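Local coordinates for D-glycero-alpha-D-manno-heptose 7-phosphate kinase (Campylobacter jejuni subsp. jejuni, PDB 4N3O), which phosphorylates D-glycero-alpha-D-manno-heptose 7-phosphate at C-1 with ATP, a step on the way to GDP-heptose for the bacterial capsule, at residues P12-L17 / V35-I40; G171-E176 / V185-I190; G139-A144 / D163-T168. All blocks are in the same frame, centred on the assembly; numbering follows the deposited sequence.

Contact 1: residues P12-L17 / V35-I40; sequences PLRLGL and VLNATI
Leu15 and Ala38 form a hydrogen-bonded pair at the middle of an antiparallel beta hairpin, the first two strands of this GHMP kinase, and exchange both backbone bonds: Leu15 N reaches Ala38 O at 3.0 Å, and Ala38 N returns to Leu15 O. Ile40 N to Leu13 O and Leu17 N to Leu36 O extend the ladder at either end. Between the rungs the strands draw in to 4.2 Å from Arg14 CA to Thr39 CA, and CA-H...O contacts fill the gaps, among them Asn37 CA to Leu15 O at 3.3 Å.

Apolar contacts dominate the Leu15 and Ile40 face. Leu15 CB meets Ile40 CG2 at 4.2 Å; further along, Leu17 CD1 lies against the methyl of Ala38, and Phe303 and Phe305 cover the two leucines.

The opposite face is polar. Arg14, by similarity the transition-state stabilizer, has CG between its backbone N and carbonyl carbon (chi1 60°) and sends its chain past Asn37 to a salt bridge with Asp163. Its guanidinium lies almost parallel to the Asn37 amide, the planes 7° apart, while only the aliphatic part touches, Arg14 CD standing 4.1 Å from Asn37 ND2.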
# COMPACT_ATOMS: atom_id res chain seq x y z
N PRO A 12 -9.23 5.00 -4.73
CA PRO A 12 -9.09 4.30 -3.48
C PRO A 12 -10.36 4.09 -2.71
O PRO A 12 -11.30 4.87 -2.82
CB PRO A 12 -8.17 5.23 -2.68
CG PRO A 12 -8.50 6.58 -3.18
CD PRO A 12 -8.88 6.43 -4.62
N LEU A 13 -10.38 3.04 -1.91
CA LEU A 13 -11.47 2.76 -1.00
C LEU A 13 -11.19 3.59 0.25
O LEU A 13 -10.15 4.25 0.35
CB LEU A 13 -11.50 1.28 -0.65
CG LEU A 13 -11.80 0.40 -1.87
CD1 LEU A 13 -11.75 -1.08 -1.48
CD2 LEU A 13 -13.16 0.72 -2.45
N ARG A 14 -12.11 3.57 1.20
CA ARG A 14 -11.94 4.38 2.38
C ARG A 14 -12.26 3.62 3.62
O ARG A 14 -13.02 2.67 3.62
CB ARG A 14 -12.89 5.58 2.36
CG ARG A 14 -14.35 5.15 2.31
CD ARG A 14 -15.20 5.99 3.25
NE ARG A 14 -16.57 5.49 3.35
CZ ARG A 14 -16.91 4.37 4.00
NH1 ARG A 14 -15.99 3.59 4.56
NH2 ARG A 14 -18.19 4.01 4.06
N LEU A 15 -11.74 4.14 4.71
CA LEU A 15 -11.92 3.57 6.00
C LEU A 15 -12.54 4.62 6.91
O LEU A 15 -12.06 5.75 6.99
CB LEU A 15 -10.55 3.18 6.49
CG LEU A 15 -10.37 2.36 7.73
CD1 LEU A 15 -11.27 1.14 7.68
CD2 LEU A 15 -8.90 1.97 7.77
N GLY A 16 -13.64 4.27 7.55
CA GLY A 16 -14.28 5.16 8.50
C GLY A 16 -13.54 5.02 9.81
O GLY A 16 -13.64 4.00 10.47
N LEU A 17 -12.79 6.04 10.18
CA LEU A 17 -12.00 6.02 11.40
C LEU A 17 -12.84 6.42 12.61
O LEU A 17 -12.67 5.86 13.69
CB LEU A 17 -10.80 6.95 11.26
CG LEU A 17 -9.73 6.54 10.25
CD1 LEU A 17 -8.61 7.58 10.19
CD2 LEU A 17 -9.16 5.20 10.64
N VAL A 35 -17.98 12.87 10.65
CA VAL A 35 -17.35 11.64 10.24
C VAL A 35 -15.91 12.00 9.85
O VAL A 35 -15.64 13.08 9.29
CB VAL A 35 -18.12 10.93 9.09
CG1 VAL A 35 -18.15 11.77 7.83
CG2 VAL A 35 -17.49 9.58 8.77
N LEU A 36 -14.99 11.13 10.23
CA LEU A 36 -13.59 11.28 9.89
C LEU A 36 -13.23 10.05 9.12
O LEU A 36 -13.24 8.96 9.69
CB LEU A 36 -12.71 11.36 11.13
CG LEU A 36 -11.20 11.26 10.87
CD1 LEU A 36 -10.72 12.43 10.03
CD2 LEU A 36 -10.40 11.19 12.15
N ASN A 37 -12.95 10.21 7.83
CA ASN A 37 -12.55 9.06 7.03
C ASN A 37 -11.22 9.34 6.35
O ASN A 37 -10.71 10.47 6.38
CB ASN A 37 -13.63 8.63 6.07
CG ASN A 37 -14.06 9.73 5.17
OD1 ASN A 37 -13.24 10.55 4.75
ND2 ASN A 37 -15.35 9.76 4.85
N ALA A 38 -10.66 8.30 5.77
CA ALA A 38 -9.35 8.40 5.16
C ALA A 38 -9.21 7.35 4.10
O ALA A 38 -9.57 6.21 4.33
CB ALA A 38 -8.28 8.21 6.23
N THR A 39 -8.70 7.73 2.94
CA THR A 39 -8.53 6.76 1.87
C THR A 39 -7.39 5.84 2.16
O THR A 39 -6.43 6.22 2.84
CB THR A 39 -8.31 7.44 0.51
OG1 THR A 39 -7.28 8.42 0.61
CG2 THR A 39 -9.59 8.12 0.05
N ILE A 40 -7.50 4.62 1.65
CA ILE A 40 -6.46 3.61 1.84
C ILE A 40 -6.03 2.97 0.53
O ILE A 40 -6.71 3.10 -0.48
CB ILE A 40 -6.89 2.55 2.84
CG1 ILE A 40 -8.21 1.90 2.42
CG2 ILE A 40 -7.02 3.18 4.21
CD1 ILE A 40 -8.61 0.76 3.34

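Contact 2: residues G171-E176 / V185-I190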
# COMPACT_ATOMS: atom_id res chain seq x y z
N GLY A 171 -7.17 11.32 0.84
CA GLY A 171 -6.56 11.82 2.05
C GLY A 171 -7.49 11.64 3.25
O GLY A 171 -8.41 10.83 3.24
N PHE A 172 -7.21 12.40 4.30
CA PHE A 172 -8.02 12.41 5.49
C PHE A 172 -9.01 13.52 5.30
O PHE A 172 -8.64 14.62 4.92
CB PHE A 172 -7.16 12.69 6.72
CG PHE A 172 -6.44 11.49 7.25
CD1 PHE A 172 -5.48 10.85 6.50
CD2 PHE A 172 -6.68 11.04 8.52
CE1 PHE A 172 -4.82 9.75 6.99
CE2 PHE A 172 -6.02 9.95 9.03
CZ PHE A 172 -5.10 9.29 8.26
N ASN A 173 -10.28 13.22 5.54
CA ASN A 173 -11.33 14.20 5.40
C ASN A 173 -12.21 14.19 6.62
O ASN A 173 -12.69 13.13 7.03
CB ASN A 173 -12.19 13.89 4.17
CG ASN A 173 -11.43 14.07 2.87
OD1 ASN A 173 -11.04 15.18 2.51
ND2 ASN A 173 -11.25 12.97 2.13
N PHE A 174 -12.37 15.35 7.22
CA PHE A 174 -13.22 15.50 8.37
C PHE A 174 -14.47 16.17 7.86
O PHE A 174 -14.41 17.28 7.34
CB PHE A 174 -12.56 16.37 9.43
CG PHE A 174 -13.26 16.33 10.75
CD1 PHE A 174 -14.38 17.12 10.98
CD2 PHE A 174 -12.81 15.51 11.76
CE1 PHE A 174 -15.02 17.09 12.20
CE2 PHE A 174 -13.45 15.46 12.97
CZ PHE A 174 -14.56 16.26 13.20
N MSE A 175 -15.60 15.50 8.00
CA MSE A 175 -16.85 16.03 7.49
C MSE A 175 -17.84 16.33 8.57
O MSE A 175 -18.10 15.50 9.45
CB MSE A 175 -17.37 15.01 6.49
CG MSE A 175 -16.16 14.57 5.65
SE MSE A 175 -16.85 13.64 4.09
CE MSE A 175 -15.24 13.19 3.08
N GLU A 176 -18.37 17.55 8.52
CA GLU A 176 -19.36 18.02 9.48
C GLU A 176 -20.69 18.17 8.78
O GLU A 176 -20.77 18.65 7.65
CB GLU A 176 -18.89 19.32 10.13
CG GLU A 176 -17.79 19.05 11.16
CD GLU A 176 -16.99 20.27 11.53
OE1 GLU A 176 -16.94 20.61 12.74
OE2 GLU A 176 -16.42 20.90 10.60
N VAL A 185 -16.95 19.70 4.10
CA VAL A 185 -15.84 18.79 4.01
C VAL A 185 -14.56 19.54 4.26
O VAL A 185 -14.29 20.53 3.59
CB VAL A 185 -15.79 18.14 2.62
CG1 VAL A 185 -14.58 17.22 2.49
CG2 VAL A 185 -17.07 17.38 2.35
N ASN A 186 -13.80 19.08 5.25
CA ASN A 186 -12.51 19.65 5.56
C ASN A 186 -11.42 18.68 5.09
O ASN A 186 -11.14 17.71 5.79
CB ASN A 186 -12.37 19.89 7.06
CG ASN A 186 -13.31 20.97 7.58
OD1 ASN A 186 -14.13 20.72 8.47
ND2 ASN A 186 -13.22 22.17 7.01
N PRO A 187 -10.84 18.92 3.89
CA PRO A 187 -9.75 18.05 3.45
C PRO A 187 -8.51 18.43 4.26
O PRO A 187 -7.92 19.49 4.04
CB PRO A 187 -9.58 18.40 1.96
CG PRO A 187 -10.63 19.41 1.65
CD PRO A 187 -11.10 19.99 2.93
N LEU A 188 -8.16 17.58 5.21
CA LEU A 188 -7.05 17.85 6.12
C LEU A 188 -5.68 17.67 5.53
O LEU A 188 -5.44 16.77 4.76
CB LEU A 188 -7.15 16.92 7.33
CG LEU A 188 -8.44 17.01 8.13
CD1 LEU A 188 -8.34 15.99 9.24
CD2 LEU A 188 -8.65 18.40 8.70
N ARG A 189 -4.77 18.57 5.89
CA ARG A 189 -3.41 18.44 5.50
C ARG A 189 -2.85 17.81 6.77
O ARG A 189 -2.88 18.42 7.84
CB ARG A 189 -2.76 19.78 5.22
CG ARG A 189 -1.57 19.63 4.29
CD ARG A 189 -0.74 20.88 4.12
NE ARG A 189 -1.53 22.11 4.13
CZ ARG A 189 -1.47 23.04 5.09
NH1 ARG A 189 -2.23 24.12 5.01
NH2 ARG A 189 -0.63 22.90 6.12
N ILE A 190 -2.40 16.57 6.66
CA ILE A 190 -1.90 15.79 7.79
C ILE A 190 -0.43 15.50 7.60
O ILE A 190 -0.01 15.15 6.49
CB ILE A 190 -2.69 14.46 7.87
CG1 ILE A 190 -4.07 14.71 8.46
CG2 ILE A 190 -2.00 13.42 8.72
CD1 ILE A 190 -4.03 15.18 9.89
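Asn186 N donates to Phe174 O at 2.8 Å, the shortest of three backbone bonds that close this antiparallel beta hairpin of strands 172-178 and 182-188. The same two residues are joined in return by Phe174 N to Asn186 O, a fairly straight bond with 168° at the hydrogen, making them a complete hydrogen-bonded pair. Leu188 N to Phe172 O continues the ladder toward the open end, and Asn173 CA adds a CA-H...O contact to Asn186 O.

The side chains divide between the two faces. On one, Met175, modelled as selenomethionine, runs beside Val185 with both pointing the same way: its SE faces Val185 CG2 and its CE meets Val185 CG1, each at 4.1 Å, and Tyr165 of helix 162-169 touches both residues. Asn173 shares this face, laying its OD1 against the Pro187 ring, 3.6 Å from Pro187 CB.

The other face is apolar along much of its length. Phe174 CB packs on Leu188 CD1, and CG, anti to the backbone N (chi1 -168°), turns the ring to Ala240 and Lys244 of helix 236-248. Lys244 also forms a salt bridge with Glu176. At the far end Ile190 crosses Phe172 at about a right angle, Ile190 CG1 resting 4.1 Å from Phe172 CB.

Contact 3: residues G139-A144 / D163-T168; sequences GEYEIA and DQYAAT
Thr168 and Ala144 lie at the close-packed centre of a helix pair whose short segments run at 142° to one another, their axes 9.1 Å apart at closest approach. No hydrogen bond crosses the interface; at its centre the small side chains of Ala144 and Thr168 let the helices close in. Ala144 CB points across to Thr168 OG1 at 3.7 Å and also touches Tyr165 CD1 at 3.8 Å. The Thr168 hydroxyl is turned back on its own helix, where it donates to Gln164 O at 3.0 Å; that carbonyl also accepts from Thr168 N, and the two donors reach it from opposite faces of its plane. With CG2 anti to the backbone N and OG1 beside it (chi1 -67°), the methyl faces Glu140, 3.4 Å from Glu140 CB.

The outer side is looser. Tyr141 and Tyr165 lie side by side, pointing the same way, and meet along their edges: Tyr165 OH is near the plane of the Tyr141 ring, 3.6 Å from Tyr141 CE1. Tyr141 is exposed.

Helix 118-134 packs against both segments, through Lys128 on Ile143 and Val124 on Thr168. Gln164 makes a weak hydrogen bond to Glu151, a magnesium ligand by similarity, and Asp163, the likely proton acceptor, begins the 163-168 segment. Helix 162-169 thus touches helix 140-153 through this contact and strand 6-21 through the Arg14-Asp163 salt bridge.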
# COMPACT_ATOMS: atom_id res chain seq x y z
N GLY A 139 -14.29 19.16 -12.73
CA GLY A 139 -13.34 19.18 -11.63
C GLY A 139 -13.64 18.02 -10.72
O GLY A 139 -14.60 17.28 -10.92
N GLU A 140 -12.86 17.87 -9.67
CA GLU A 140 -13.04 16.77 -8.76
C GLU A 140 -14.38 16.86 -8.00
O GLU A 140 -15.08 15.86 -7.87
CB GLU A 140 -11.84 16.67 -7.81
CG GLU A 140 -10.47 16.67 -8.52
CD GLU A 140 -10.17 15.45 -9.39
OE1 GLU A 140 -8.96 15.08 -9.50
OE2 GLU A 140 -11.10 14.84 -9.96
N TYR A 141 -14.76 18.05 -7.52
CA TYR A 141 -16.05 18.21 -6.82
C TYR A 141 -17.25 17.87 -7.72
O TYR A 141 -18.19 17.20 -7.29
CB TYR A 141 -16.20 19.63 -6.27
CG TYR A 141 -17.61 19.96 -5.86
CD1 TYR A 141 -18.16 19.45 -4.69
CD2 TYR A 141 -18.39 20.80 -6.64
CE1 TYR A 141 -19.46 19.76 -4.32
CE2 TYR A 141 -19.69 21.11 -6.28
CZ TYR A 141 -20.22 20.59 -5.12
OH TYR A 141 -21.52 20.92 -4.78
N GLU A 142 -17.18 18.31 -8.97
CA GLU A 142 -18.22 18.05 -9.96
C GLU A 142 -18.32 16.55 -10.23
O GLU A 142 -19.40 16.04 -10.49
CB GLU A 142 -17.96 18.86 -11.25
CG GLU A 142 -18.13 20.36 -11.02
CD GLU A 142 -17.29 21.25 -11.94
OE1 GLU A 142 -16.74 20.75 -12.95
OE2 GLU A 142 -17.17 22.46 -11.63
N ILE A 143 -17.21 15.84 -10.12
CA ILE A 143 -17.26 14.39 -10.31
C ILE A 143 -17.90 13.71 -9.11
O ILE A 143 -18.68 12.77 -9.26
CB ILE A 143 -15.87 13.80 -10.62
CG1 ILE A 143 -15.49 14.15 -12.06
CG2 ILE A 143 -15.87 12.29 -10.43
CD1 ILE A 143 -14.08 13.71 -12.44
N ALA A 144 -17.61 14.20 -7.91
CA ALA A 144 -18.22 13.64 -6.71
C ALA A 144 -19.73 13.91 -6.70
O ALA A 144 -20.49 13.03 -6.30
CB ALA A 144 -17.57 14.21 -5.46
N ASP A 163 -18.97 9.32 0.99
CA ASP A 163 -18.14 8.35 0.29
C ASP A 163 -17.61 8.80 -1.05
O ASP A 163 -16.52 8.36 -1.47
CB ASP A 163 -18.89 7.03 0.15
CG ASP A 163 -19.15 6.34 1.49
OD1 ASP A 163 -18.49 6.73 2.49
OD2 ASP A 163 -19.99 5.41 1.55
N GLN A 164 -18.37 9.68 -1.73
CA GLN A 164 -17.97 10.20 -3.03
C GLN A 164 -16.84 11.23 -2.90
O GLN A 164 -15.96 11.30 -3.77
CB GLN A 164 -19.15 10.81 -3.80
CG GLN A 164 -20.25 9.82 -4.18
CD GLN A 164 -21.16 9.43 -3.03
OE1 GLN A 164 -21.25 10.14 -2.01
NE2 GLN A 164 -21.87 8.33 -3.19
N TYR A 165 -16.89 12.02 -1.83
CA TYR A 165 -15.86 13.03 -1.60
C TYR A 165 -14.55 12.36 -1.20
O TYR A 165 -13.49 12.80 -1.60
CB TYR A 165 -16.25 14.05 -0.51
CG TYR A 165 -17.41 14.97 -0.84
CD1 TYR A 165 -17.41 15.75 -1.98
CD2 TYR A 165 -18.48 15.12 0.06
CE1 TYR A 165 -18.46 16.61 -2.27
CE2 TYR A 165 -19.53 15.99 -0.21
CZ TYR A 165 -19.52 16.73 -1.38
OH TYR A 165 -20.56 17.60 -1.67
N ALA A 166 -14.63 11.30 -0.40
CA ALA A 166 -13.44 10.58 0.02
C ALA A 166 -12.74 9.96 -1.19
O ALA A 166 -11.52 10.09 -1.35
CB ALA A 166 -13.80 9.48 1.02
N ALA A 167 -13.51 9.28 -2.03
CA ALA A 167 -12.94 8.63 -3.21
C ALA A 167 -12.35 9.64 -4.21
O ALA A 167 -11.31 9.40 -4.81
CB ALA A 167 -13.99 7.78 -3.89
N THR A 168 -13.02 10.77 -4.39
CA THR A 168 -12.58 11.79 -5.34
C THR A 168 -11.41 12.63 -4.83
O THR A 168 -10.41 12.82 -5.55
CB THR A 168 -13.76 12.73 -5.68
OG1 THR A 168 -14.77 12.02 -6.41
CG2 THR A 168 -13.28 13.85 -6.53

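Contact 1 is the most buried of the three, near the centre of the chain, whereas contacts 2 and 3 are partly buried. Contacts 1 and 2 are hairpins of one sheet, far apart in the chain but side by side in it: strands 31-40 and 172-178 are neighbours, with Val35 O to Met175 N and Asn37 O to Asn173 N probably hydrogen-bonded. Both rely on backbone ladders; contact 3, between helices, has no hydrogen bond across it and depends on side-chain packing. Helix 162-169 unites the set, since Asp163 pairs with Arg14 of contact 1 while Tyr165 and Ala166 pack on Met175 of contact 2. The probable catalytic pair thus spans contacts 1 and 3.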